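PDB 1R9C: fosfomycin resistance protein FosX from Mesorhizobium loti, which catalyses the hydration of the antibiotic fosfomycin, opening its epoxide with the help of a manganese(II) ion and so conferring resistance. Local coordinates for residues S106-D111 against M116-T121; R17-L22 against R43-L48; G24-R29 against I70-D75. All coordinates share one frame; numbering follows the deposited sequence.

Contact 1. Residues S106-D111 against M116-T121. With MN (manganese (II) ion), chain C.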
loop_
_atom_site.group_PDB
_atom_site.type_symbol
_atom_site.label_atom_id
_atom_site.label_comp_id
_atom_site.label_asym_id
_atom_site.label_seq_id
_atom_site.Cartn_x
_atom_site.Cartn_y
_atom_site.Cartn_z
ATOM N N SER A 106 12.938 10.436 -8.242
ATOM C CA SER A 106 11.906 9.424 -8.336
ATOM C C SER A 106 11.534 9.149 -9.763
ATOM O O SER A 106 11.662 10.027 -10.645
ATOM C CB SER A 106 10.657 9.867 -7.587
ATOM O OG SER A 106 11.000 10.127 -6.250
ATOM N N ILE A 107 11.081 7.916 -9.961
ATOM C CA ILE A 107 10.361 7.511 -11.163
ATOM C C ILE A 107 8.917 7.222 -10.697
ATOM O O ILE A 107 8.724 6.446 -9.745
ATOM C CB ILE A 107 10.992 6.213 -11.747
ATOM C CG1 ILE A 107 12.452 6.416 -12.111
ATOM C CG2 ILE A 107 10.176 5.673 -12.952
ATOM C CD1 ILE A 107 13.289 5.142 -11.958
ATOM N N TYR A 108 7.923 7.833 -11.345
ATOM C CA TYR A 108 6.523 7.491 -11.035
ATOM C C TYR A 108 5.943 6.873 -12.284
ATOM O O TYR A 108 6.130 7.404 -13.362
ATOM C CB TYR A 108 5.676 8.720 -10.713
ATOM C CG TYR A 108 6.107 9.512 -9.516
ATOM C CD1 TYR A 108 7.101 10.468 -9.636
ATOM C CD2 TYR A 108 5.498 9.341 -8.264
ATOM C CE1 TYR A 108 7.517 11.211 -8.554
ATOM C CE2 TYR A 108 5.910 10.126 -7.162
ATOM C CZ TYR A 108 6.932 11.032 -7.326
ATOM O OH TYR A 108 7.373 11.831 -6.298
ATOM N N PHE A 109 5.254 5.754 -12.120
ATOM C CA PHE A 109 4.687 5.018 -13.240
ATOM C C PHE A 109 3.341 4.413 -12.790
ATOM O O PHE A 109 3.007 4.451 -11.614
ATOM C CB PHE A 109 5.685 3.958 -13.752
ATOM C CG PHE A 109 5.869 2.773 -12.829
ATOM C CD1 PHE A 109 5.090 1.629 -12.966
ATOM C CD2 PHE A 109 6.845 2.800 -11.825
ATOM C CE1 PHE A 109 5.258 0.552 -12.095
ATOM C CE2 PHE A 109 7.023 1.725 -10.967
ATOM C CZ PHE A 109 6.242 0.590 -11.110
ATOM N N TYR A 110 2.550 3.940 -13.739
ATOM C CA TYR A 110 1.237 3.373 -13.442
ATOM C C TYR A 110 1.299 1.934 -13.908
ATOM O O TYR A 110 1.946 1.649 -14.916
ATOM C CB TYR A 110 0.142 4.096 -14.242
ATOM C CG TYR A 110 0.083 5.578 -13.969
ATOM C CD1 TYR A 110 0.879 6.451 -14.689
ATOM C CD2 TYR A 110 -0.715 6.084 -12.937
ATOM C CE1 TYR A 110 0.859 7.794 -14.449
ATOM C CE2 TYR A 110 -0.730 7.436 -12.652
ATOM C CZ TYR A 110 0.044 8.291 -13.441
ATOM O OH TYR A 110 0.049 9.626 -13.206
ATOM N N ASP A 111 0.603 1.028 -13.223
ATOM C CA ASP A 111 0.429 -0.312 -13.773
ATOM C C ASP A 111 -0.733 -0.243 -14.778
ATOM O O ASP A 111 -1.037 0.854 -15.328
ATOM C CB ASP A 111 0.149 -1.314 -12.636
ATOM C CG ASP A 111 -1.191 -1.058 -11.954
ATOM O OD1 ASP A 111 -1.521 -1.790 -11.020
ATOM O OD2 ASP A 111 -1.988 -0.160 -12.310
ATOM N N MET A 116 -0.792 4.091 -9.152
ATOM C CA MET A 116 0.513 4.765 -9.271
ATOM C C MET A 116 1.533 4.138 -8.306
ATOM O O MET A 116 1.246 3.894 -7.107
ATOM C CB MET A 116 0.397 6.272 -9.018
ATOM C CG MET A 116 1.662 7.111 -9.355
ATOM S SD MET A 116 1.590 8.805 -8.673
ATOM C CE MET A 116 0.653 9.468 -9.897
ATOM N N PHE A 117 2.730 3.914 -8.823
ATOM C CA PHE A 117 3.860 3.436 -8.009
ATOM C C PHE A 117 4.983 4.410 -8.171
ATOM O O PHE A 117 4.983 5.183 -9.144
ATOM C CB PHE A 117 4.319 2.065 -8.506
ATOM C CG PHE A 117 3.338 0.970 -8.212
ATOM C CD1 PHE A 117 2.406 0.580 -9.174
ATOM C CD2 PHE A 117 3.317 0.367 -6.958
ATOM C CE1 PHE A 117 1.451 -0.419 -8.888
ATOM C CE2 PHE A 117 2.387 -0.649 -6.660
ATOM C CZ PHE A 117 1.463 -1.037 -7.630
ATOM N N GLU A 118 5.932 4.394 -7.237
ATOM C CA GLU A 118 7.058 5.320 -7.270
ATOM C C GLU A 118 8.293 4.476 -6.912
ATOM O O GLU A 118 8.202 3.587 -6.074
ATOM C CB GLU A 118 6.875 6.427 -6.224
ATOM C CG GLU A 118 8.097 7.360 -6.107
ATOM C CD GLU A 118 7.946 8.488 -5.093
ATOM O OE1 GLU A 118 6.862 8.655 -4.419
ATOM O OE2 GLU A 118 8.951 9.274 -5.021
ATOM N N LEU A 119 9.404 4.731 -7.601
ATOM C CA LEU A 119 10.726 4.246 -7.188
ATOM C C LEU A 119 11.490 5.501 -6.794
ATOM O O LEU A 119 11.642 6.416 -7.612
ATOM C CB LEU A 119 11.425 3.545 -8.364
ATOM C CG LEU A 119 10.574 2.414 -8.954
ATOM C CD1 LEU A 119 11.150 1.972 -10.270
ATOM C CD2 LEU A 119 10.507 1.210 -7.959
ATOM N N HIS A 120 11.929 5.559 -5.538
ATOM C CA HIS A 120 12.502 6.770 -4.948
ATOM C C HIS A 120 13.920 6.443 -4.405
ATOM O O HIS A 120 14.075 5.453 -3.737
ATOM C CB HIS A 120 11.583 7.248 -3.801
ATOM C CG HIS A 120 12.074 8.483 -3.120
ATOM N ND1 HIS A 120 12.429 9.617 -3.811
ATOM C CD2 HIS A 120 12.274 8.761 -1.809
ATOM C CE1 HIS A 120 12.842 10.545 -2.961
ATOM N NE2 HIS A 120 12.756 10.049 -1.738
ATOM N N THR A 121 14.925 7.274 -4.711
ATOM C CA THR A 121 16.327 7.046 -4.303
ATOM C C THR A 121 16.709 7.687 -2.957
ATOM O O THR A 121 17.801 7.443 -2.418
ATOM C CB THR A 121 17.321 7.516 -5.411
ATOM O OG1 THR A 121 17.397 8.944 -5.417
ATOM C CG2 THR A 121 16.779 7.144 -6.835
HETATM MN MN MN C . 6.072 9.845 -3.120
HETATM O O HOH W 1 5.114 11.333 -1.786
#

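Contact 2. Residues R17-L22 against R43-L48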
loop_
_atom_site.group_PDB
_atom_site.type_symbol
_atom_site.label_atom_id
_atom_site.label_comp_id
_atom_site.label_asym_id
_atom_site.label_seq_id
_atom_site.Cartn_x
_atom_site.Cartn_y
_atom_site.Cartn_z
ATOM N N ARG A 17 -0.810 -10.120 -16.730
ATOM C CA ARG A 17 -0.045 -8.907 -17.033
ATOM C C ARG A 17 0.489 -8.279 -15.752
ATOM O O ARG A 17 1.632 -7.832 -15.719
ATOM C CB ARG A 17 -0.916 -7.908 -17.784
ATOM C CG ARG A 17 -0.191 -6.696 -18.321
ATOM C CD ARG A 17 0.968 -6.988 -19.251
ATOM N NE ARG A 17 1.829 -5.822 -19.411
ATOM C CZ ARG A 17 3.094 -5.880 -19.840
ATOM N NH1 ARG A 17 3.670 -7.047 -20.152
ATOM N NH2 ARG A 17 3.783 -4.769 -19.966
ATOM N N MET A 18 -0.336 -8.233 -14.701
ATOM C CA MET A 18 0.124 -7.661 -13.428
ATOM C C MET A 18 1.320 -8.468 -12.888
ATOM O O MET A 18 2.248 -7.884 -12.350
ATOM C CB MET A 18 -1.010 -7.597 -12.403
ATOM C CG MET A 18 -0.596 -6.951 -11.071
ATOM S SD MET A 18 -0.045 -5.230 -11.272
ATOM C CE MET A 18 -0.247 -4.682 -9.560
ATOM N N THR A 19 1.280 -9.796 -13.027
ATOM C CA THR A 19 2.384 -10.671 -12.648
ATOM C C THR A 19 3.669 -10.187 -13.357
ATOM O O THR A 19 4.733 -10.042 -12.728
ATOM C CB THR A 19 2.051 -12.143 -13.039
ATOM O OG1 THR A 19 0.975 -12.631 -12.216
ATOM C CG2 THR A 19 3.218 -13.078 -12.750
ATOM N N ARG A 20 3.554 -9.929 -14.670
ATOM C CA ARG A 20 4.715 -9.543 -15.468
ATOM C C ARG A 20 5.251 -8.177 -15.024
ATOM O O ARG A 20 6.461 -7.984 -14.925
ATOM C CB ARG A 20 4.419 -9.627 -16.970
ATOM C CG ARG A 20 3.961 -11.046 -17.425
ATOM C CD ARG A 20 4.825 -12.259 -16.893
ATOM N NE ARG A 20 4.302 -13.575 -17.306
ATOM C CZ ARG A 20 4.614 -14.750 -16.724
ATOM N NH1 ARG A 20 5.451 -14.771 -15.677
ATOM N NH2 ARG A 20 4.095 -15.910 -17.190
ATOM N N ILE A 21 4.345 -7.244 -14.744
ATOM C CA ILE A 21 4.727 -5.954 -14.159
ATOM C C ILE A 21 5.485 -6.131 -12.834
ATOM O O ILE A 21 6.574 -5.580 -12.675
ATOM C CB ILE A 21 3.481 -5.016 -14.006
ATOM C CG1 ILE A 21 2.934 -4.655 -15.400
ATOM C CG2 ILE A 21 3.847 -3.782 -13.209
ATOM C CD1 ILE A 21 1.509 -4.042 -15.411
ATOM N N LEU A 22 4.933 -6.901 -11.886
ATOM C CA LEU A 22 5.570 -6.997 -10.579
ATOM C C LEU A 22 6.914 -7.723 -10.690
ATOM O O LEU A 22 7.872 -7.378 -9.992
ATOM C CB LEU A 22 4.640 -7.693 -9.576
ATOM C CG LEU A 22 3.350 -6.966 -9.198
ATOM C CD1 LEU A 22 2.417 -7.930 -8.438
ATOM C CD2 LEU A 22 3.701 -5.747 -8.318
ATOM N N ARG A 43 -9.797 -15.417 -8.399
ATOM C CA ARG A 43 -8.395 -15.615 -8.749
ATOM C C ARG A 43 -7.484 -14.611 -8.053
ATOM O O ARG A 43 -7.637 -13.412 -8.212
ATOM C CB ARG A 43 -8.225 -15.526 -10.267
ATOM C CG ARG A 43 -9.206 -16.444 -11.002
ATOM C CD ARG A 43 -8.912 -16.665 -12.458
ATOM N NE ARG A 43 -7.494 -16.906 -12.730
ATOM C CZ ARG A 43 -6.713 -16.094 -13.459
ATOM N NH1 ARG A 43 -7.193 -14.965 -13.985
ATOM N NH2 ARG A 43 -5.446 -16.422 -13.662
ATOM N N GLU A 44 -6.532 -15.122 -7.279
ATOM C CA GLU A 44 -5.596 -14.264 -6.570
ATOM C C GLU A 44 -4.191 -14.859 -6.652
ATOM O O GLU A 44 -4.036 -16.072 -6.873
ATOM C CB GLU A 44 -6.043 -14.046 -5.111
ATOM C CG GLU A 44 -5.876 -15.245 -4.202
ATOM C CD GLU A 44 -6.585 -15.086 -2.860
ATOM O OE1 GLU A 44 -6.625 -13.963 -2.310
ATOM O OE2 GLU A 44 -7.095 -16.105 -2.355
ATOM N N LYS A 45 -3.181 -13.998 -6.513
ATOM C CA LYS A 45 -1.800 -14.422 -6.375
ATOM C C LYS A 45 -1.141 -13.617 -5.285
ATOM O O LYS A 45 -1.506 -12.454 -5.068
ATOM C CB LYS A 45 -1.028 -14.135 -7.669
ATOM C CG LYS A 45 -1.411 -15.019 -8.864
ATOM C CD LYS A 45 -0.523 -14.680 -10.010
ATOM C CE LYS A 45 -0.604 -15.679 -11.136
ATOM N NZ LYS A 45 0.642 -15.506 -11.957
ATOM N N PHE A 46 -0.166 -14.230 -4.606
ATOM C CA PHE A 46 0.652 -13.547 -3.604
ATOM C C PHE A 46 2.097 -13.490 -4.128
ATOM O O PHE A 46 2.613 -14.487 -4.710
ATOM C CB PHE A 46 0.688 -14.317 -2.288
ATOM C CG PHE A 46 -0.645 -14.468 -1.596
ATOM C CD1 PHE A 46 -0.819 -15.476 -0.663
ATOM C CD2 PHE A 46 -1.700 -13.585 -1.847
ATOM C CE1 PHE A 46 -2.030 -15.629 0.024
ATOM C CE2 PHE A 46 -2.916 -13.733 -1.195
ATOM C CZ PHE A 46 -3.081 -14.751 -0.243
ATOM N N PHE A 47 2.746 -12.345 -3.896
ATOM C CA PHE A 47 4.131 -12.169 -4.263
ATOM C C PHE A 47 4.924 -11.643 -3.096
ATOM O O PHE A 47 4.374 -10.980 -2.194
ATOM C CB PHE A 47 4.264 -11.138 -5.398
ATOM C CG PHE A 47 3.677 -11.579 -6.709
ATOM C CD1 PHE A 47 2.311 -11.392 -6.984
ATOM C CD2 PHE A 47 4.484 -12.122 -7.689
ATOM C CE1 PHE A 47 1.775 -11.770 -8.197
ATOM C CE2 PHE A 47 3.933 -12.526 -8.931
ATOM C CZ PHE A 47 2.582 -12.348 -9.171
ATOM N N LEU A 48 6.233 -11.911 -3.142
ATOM C CA LEU A 48 7.171 -11.247 -2.247
ATOM C C LEU A 48 8.121 -10.348 -3.053
ATOM O O LEU A 48 8.661 -10.737 -4.116
ATOM C CB LEU A 48 7.983 -12.256 -1.426
ATOM C CG LEU A 48 7.385 -12.949 -0.195
ATOM C CD1 LEU A 48 8.299 -14.058 0.351
ATOM C CD2 LEU A 48 7.140 -11.901 0.895
#

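Contact 3. Residues G24-R29 against I70-D75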
loop_
_atom_site.group_PDB
_atom_site.type_symbol
_atom_site.label_atom_id
_atom_site.label_comp_id
_atom_site.label_asym_id
_atom_site.label_seq_id
_atom_site.Cartn_x
_atom_site.Cartn_y
_atom_site.Cartn_z
ATOM N N GLY A 24 8.769 -7.791 -13.533
ATOM C CA GLY A 24 9.616 -7.019 -14.427
ATOM C C GLY A 24 10.196 -5.809 -13.709
ATOM O O GLY A 24 11.389 -5.523 -13.864
ATOM N N VAL A 25 9.369 -5.111 -12.932
ATOM C CA VAL A 25 9.817 -3.877 -12.269
ATOM C C VAL A 25 10.482 -4.179 -10.933
ATOM O O VAL A 25 11.566 -3.657 -10.668
ATOM C CB VAL A 25 8.705 -2.807 -12.100
ATOM C CG1 VAL A 25 9.255 -1.548 -11.481
ATOM C CG2 VAL A 25 8.107 -2.431 -13.413
ATOM N N PHE A 26 9.865 -5.024 -10.102
ATOM C CA PHE A 26 10.356 -5.178 -8.738
ATOM C C PHE A 26 11.108 -6.469 -8.462
ATOM O O PHE A 26 11.546 -6.671 -7.346
ATOM C CB PHE A 26 9.221 -5.031 -7.701
ATOM C CG PHE A 26 8.361 -3.801 -7.867
ATOM C CD1 PHE A 26 7.098 -3.901 -8.430
ATOM C CD2 PHE A 26 8.755 -2.560 -7.374
ATOM C CE1 PHE A 26 6.266 -2.761 -8.543
ATOM C CE2 PHE A 26 7.931 -1.432 -7.507
ATOM C CZ PHE A 26 6.683 -1.533 -8.077
ATOM N N ASP A 27 11.255 -7.339 -9.468
ATOM C CA ASP A 27 11.720 -8.699 -9.254
ATOM C C ASP A 27 10.863 -9.427 -8.209
ATOM O O ASP A 27 11.365 -10.205 -7.413
ATOM C CB ASP A 27 13.217 -8.738 -8.894
ATOM C CG ASP A 27 13.929 -9.936 -9.479
ATOM O OD1 ASP A 27 13.327 -10.692 -10.306
ATOM O OD2 ASP A 27 15.117 -10.208 -9.171
ATOM N N ALA A 28 9.564 -9.144 -8.203
ATOM C CA ALA A 28 8.657 -9.874 -7.322
ATOM C C ALA A 28 8.757 -11.371 -7.591
ATOM O O ALA A 28 8.909 -11.773 -8.735
ATOM C CB ALA A 28 7.239 -9.412 -7.548
ATOM N N ARG A 29 8.610 -12.179 -6.535
ATOM C CA ARG A 29 8.628 -13.642 -6.599
ATOM C C ARG A 29 7.198 -14.131 -6.276
ATOM O O ARG A 29 6.649 -13.811 -5.216
ATOM C CB ARG A 29 9.637 -14.191 -5.569
ATOM C CG ARG A 29 9.767 -15.718 -5.499
ATOM C CD ARG A 29 10.475 -16.267 -4.235
ATOM N NE ARG A 29 9.678 -17.309 -3.566
ATOM C CZ ARG A 29 9.395 -18.514 -4.078
ATOM N NH1 ARG A 29 9.860 -18.884 -5.270
ATOM N NH2 ARG A 29 8.638 -19.361 -3.385
ATOM N N ILE A 70 2.223 4.234 -3.828
ATOM C CA ILE A 70 3.106 3.457 -2.967
ATOM C C ILE A 70 4.503 3.548 -3.555
ATOM O O ILE A 70 4.687 3.311 -4.763
ATOM C CB ILE A 70 2.648 1.963 -2.904
ATOM C CG1 ILE A 70 1.241 1.802 -2.307
ATOM C CG2 ILE A 70 3.663 1.096 -2.148
ATOM C CD1 ILE A 70 1.050 2.400 -0.899
ATOM N N ALA A 71 5.484 3.825 -2.705
ATOM C CA ALA A 71 6.855 4.087 -3.149
ATOM C C ALA A 71 7.821 3.068 -2.573
ATOM O O ALA A 71 7.811 2.804 -1.370
ATOM C CB ALA A 71 7.308 5.539 -2.782
ATOM N N PHE A 72 8.625 2.481 -3.456
ATOM C CA PHE A 72 9.701 1.560 -3.078
ATOM C C PHE A 72 11.066 2.231 -3.147
ATOM O O PHE A 72 11.304 3.138 -3.942
ATOM C CB PHE A 72 9.658 0.320 -3.993
ATOM C CG PHE A 72 8.434 -0.528 -3.768
ATOM C CD1 PHE A 72 7.257 -0.268 -4.463
ATOM C CD2 PHE A 72 8.440 -1.545 -2.825
ATOM C CE1 PHE A 72 6.108 -1.052 -4.221
ATOM C CE2 PHE A 72 7.288 -2.348 -2.599
ATOM C CZ PHE A 72 6.135 -2.074 -3.302
ATOM N N LYS A 73 11.992 1.763 -2.329
ATOM C CA LYS A 73 13.324 2.374 -2.256
ATOM C C LYS A 73 14.322 1.708 -3.202
ATOM O O LYS A 73 14.426 0.483 -3.249
ATOM C CB LYS A 73 13.868 2.275 -0.808
ATOM C CG LYS A 73 15.297 2.842 -0.580
ATOM C CD LYS A 73 15.362 4.398 -0.742
ATOM C CE LYS A 73 16.755 4.951 -0.368
ATOM N NZ LYS A 73 17.883 4.329 -1.200
ATOM N N ILE A 74 15.065 2.530 -3.945
ATOM C CA ILE A 74 16.130 2.026 -4.807
ATOM C C ILE A 74 17.350 2.913 -4.577
ATOM O O ILE A 74 17.247 3.969 -3.940
ATOM C CB ILE A 74 15.742 2.054 -6.334
ATOM C CG1 ILE A 74 15.434 3.492 -6.798
ATOM C CG2 ILE A 74 14.582 1.097 -6.666
ATOM C CD1 ILE A 74 15.726 3.704 -8.302
ATOM N N ASP A 75 18.491 2.481 -5.103
ATOM C CA ASP A 75 19.716 3.226 -4.976
ATOM C C ASP A 75 19.825 4.177 -6.135
ATOM O O ASP A 75 19.445 3.841 -7.260
ATOM C CB ASP A 75 20.928 2.298 -4.976
ATOM C CG ASP A 75 22.214 3.047 -4.634
ATOM O OD1 ASP A 75 22.892 3.538 -5.557
ATOM O OD2 ASP A 75 22.566 3.256 -3.466
#

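Contact 1. Residues S106-D111 against M116-T121
Tyr-108 and Glu-118 face each other as a non-hydrogen-bonded pair of two antiparallel strands, and their side chains run alongside one another in the same direction. CG of Glu-118 lies over one face of the Tyr-108 ring, 4.0 Å from its centroid, a CH-pi contact, and the carboxylate plane is turned 34° from that ring. With CG anti to the backbone N (chi1 174°) and the chain extended beyond it, Glu-118 carries OE1 to the manganese ion at 1.9 Å. The other oxygen, OE2, accepts a hydrogen bond from Ser-106 OG at 2.5 Å on its anti lone pair. Held at both oxygens, the carboxylate is restrained from turning. Ser-106 OG in turn accepts a bent hydrogen bond (139° at the hydrogen) from His-120 ND1 at 2.9 Å, tilted from the imidazole plane, so His-120 positions the serine from the second shell. On the opposite face of the sheet, CB of Phe-117 sits over the Phe-109 ring, 3.9 Å from the centroid, while the two rings themselves are slid apart. His-69 of the same chain and His-7 of the second subunit complete the protein ligands; this hairpin presenting a metal-binding glutamate is characteristic of the vicinal oxygen chelate (VOC) fold.

Contact 2. Residues R17-L22 against R43-L48
This is a helix-on-sheet packing contact, mostly buried, in which Thr-19 and Leu-22 of helix 15-26 meet Lys-45 and Phe-47 of strand 44-49. The short segments run nearly parallel, 2° between their directions, with axes 10.7 Å apart at closest approach, and the two helix residues are one turn apart, matching alternate residues of the strand. Lys-45 NZ donates a hydrogen bond to Thr-19 OG1 at 2.9 Å. The lysine chain, extended beyond CG, reaches across the threonine at about a right angle, bringing its CD within 3.4 Å of Thr-19 OG1. Two further partners hold these polar ends: Thr-19 OG1 is hydrogen-bonded to Leu-15 O within the helix, and Lys-45 NZ forms a salt bridge with Glu-30 on the neighbouring strand 29-33.

In the vicinal oxygen chelate fold, a helix of this kind packs against the sheet of its beta-alpha-beta-beta-beta module; here the sheet contains strands 5-12, 52-58, 44-49 and 29-33. Phe-47 meets the helix with two parts of its ring. Leu-22 CD1 lies over one face, 4.1 Å from the centroid and 26° off the ring normal, a CH-pi contact displaced toward the CD1-CE1 side of the Phe-47 ring. Thr-19 OG1 approaches the ring's edge in its plane, 3.5 Å from Phe-47 CZ, while the methyl CG2 of Thr-19 is 3.7 Å from that same CZ. Glu-44, the inferred proton acceptor, and Phe-46 alternate with these residues along the strand and make no contact with the 17-22 segment; Phe-46 packs on Arg-127 of the second subunit.

Contact 3. Residues G24-R29 against I70-D75
Phe-26 and Phe-72 join the last turn of helix 15-26 to strand 69-73, and thereby connect the helix that packs on one sheet of the vicinal oxygen chelate fold to the other sheet, near the buried centre of the chain. The contact is small, 92 Å² counted over both sides, and rests on these two rings. Each phenylalanine sets CG anti to its own carbonyl carbon and beside its backbone N (chi1 -50° for Phe-26 and -67° for Phe-72), which sends both rings into the space between helix and strand. The side chains then cross at about a right angle. Their planes stand 52° apart with centroids separated by 4.7 Å, so the rings meet at a slant. The encounter is also unequal: CD2 of Phe-26 lies above one face of the Phe-72 ring, displaced toward its rim, whereas Phe-72 CD1 approaches the Phe-26 ring obliquely.

Within the helical segment, Val-25 CG1 sits over the centre of one face of Phe-26. The same ring touches Phe-109 and Leu-119 of the hairpin, Ile-49 of strand 44-49 and Ile-2 of the second subunit, so it is held from several directions. After Phe-26 the chain leaves the helix at Asp-27, which has a positive phi. Strand 69-73 pairs antiparallel with a strand of the second subunit, and Lys-73 forms a salt bridge with Glu-3 of that chain while also donating to Ile-74 O. The closest point between the aromatic pair is Phe-26 CE2 to Phe-72 CD1, at 3.3 Å.

How the contacts relate
Helix 15-26 serves both contact 2 and contact 3, whose centres lie about 13 Å apart; Leu-22 O and Ala-28 N, 3.0 Å apart, probably form a hydrogen bond between them. Contacts 1 and 3 are closer, about 9 Å between centres, because strands 116-120 and 69-73 are neighbours in one sheet, with Phe-72 N 2.9 Å from Glu-118 O. Contact 1 alone supplies a metal ligand from its own segments; the Phe-72 side chain of contact 3 stays about 10 Å from a manganese ion and that of Lys-45 in contact 2 about 13 Å. Contacts 1 and 2, about 17 Å apart between centres, still meet where Asp-111 OD1, hydrogen-bonded to His-115 ND1, packs 3.5 Å from Met-18 CE.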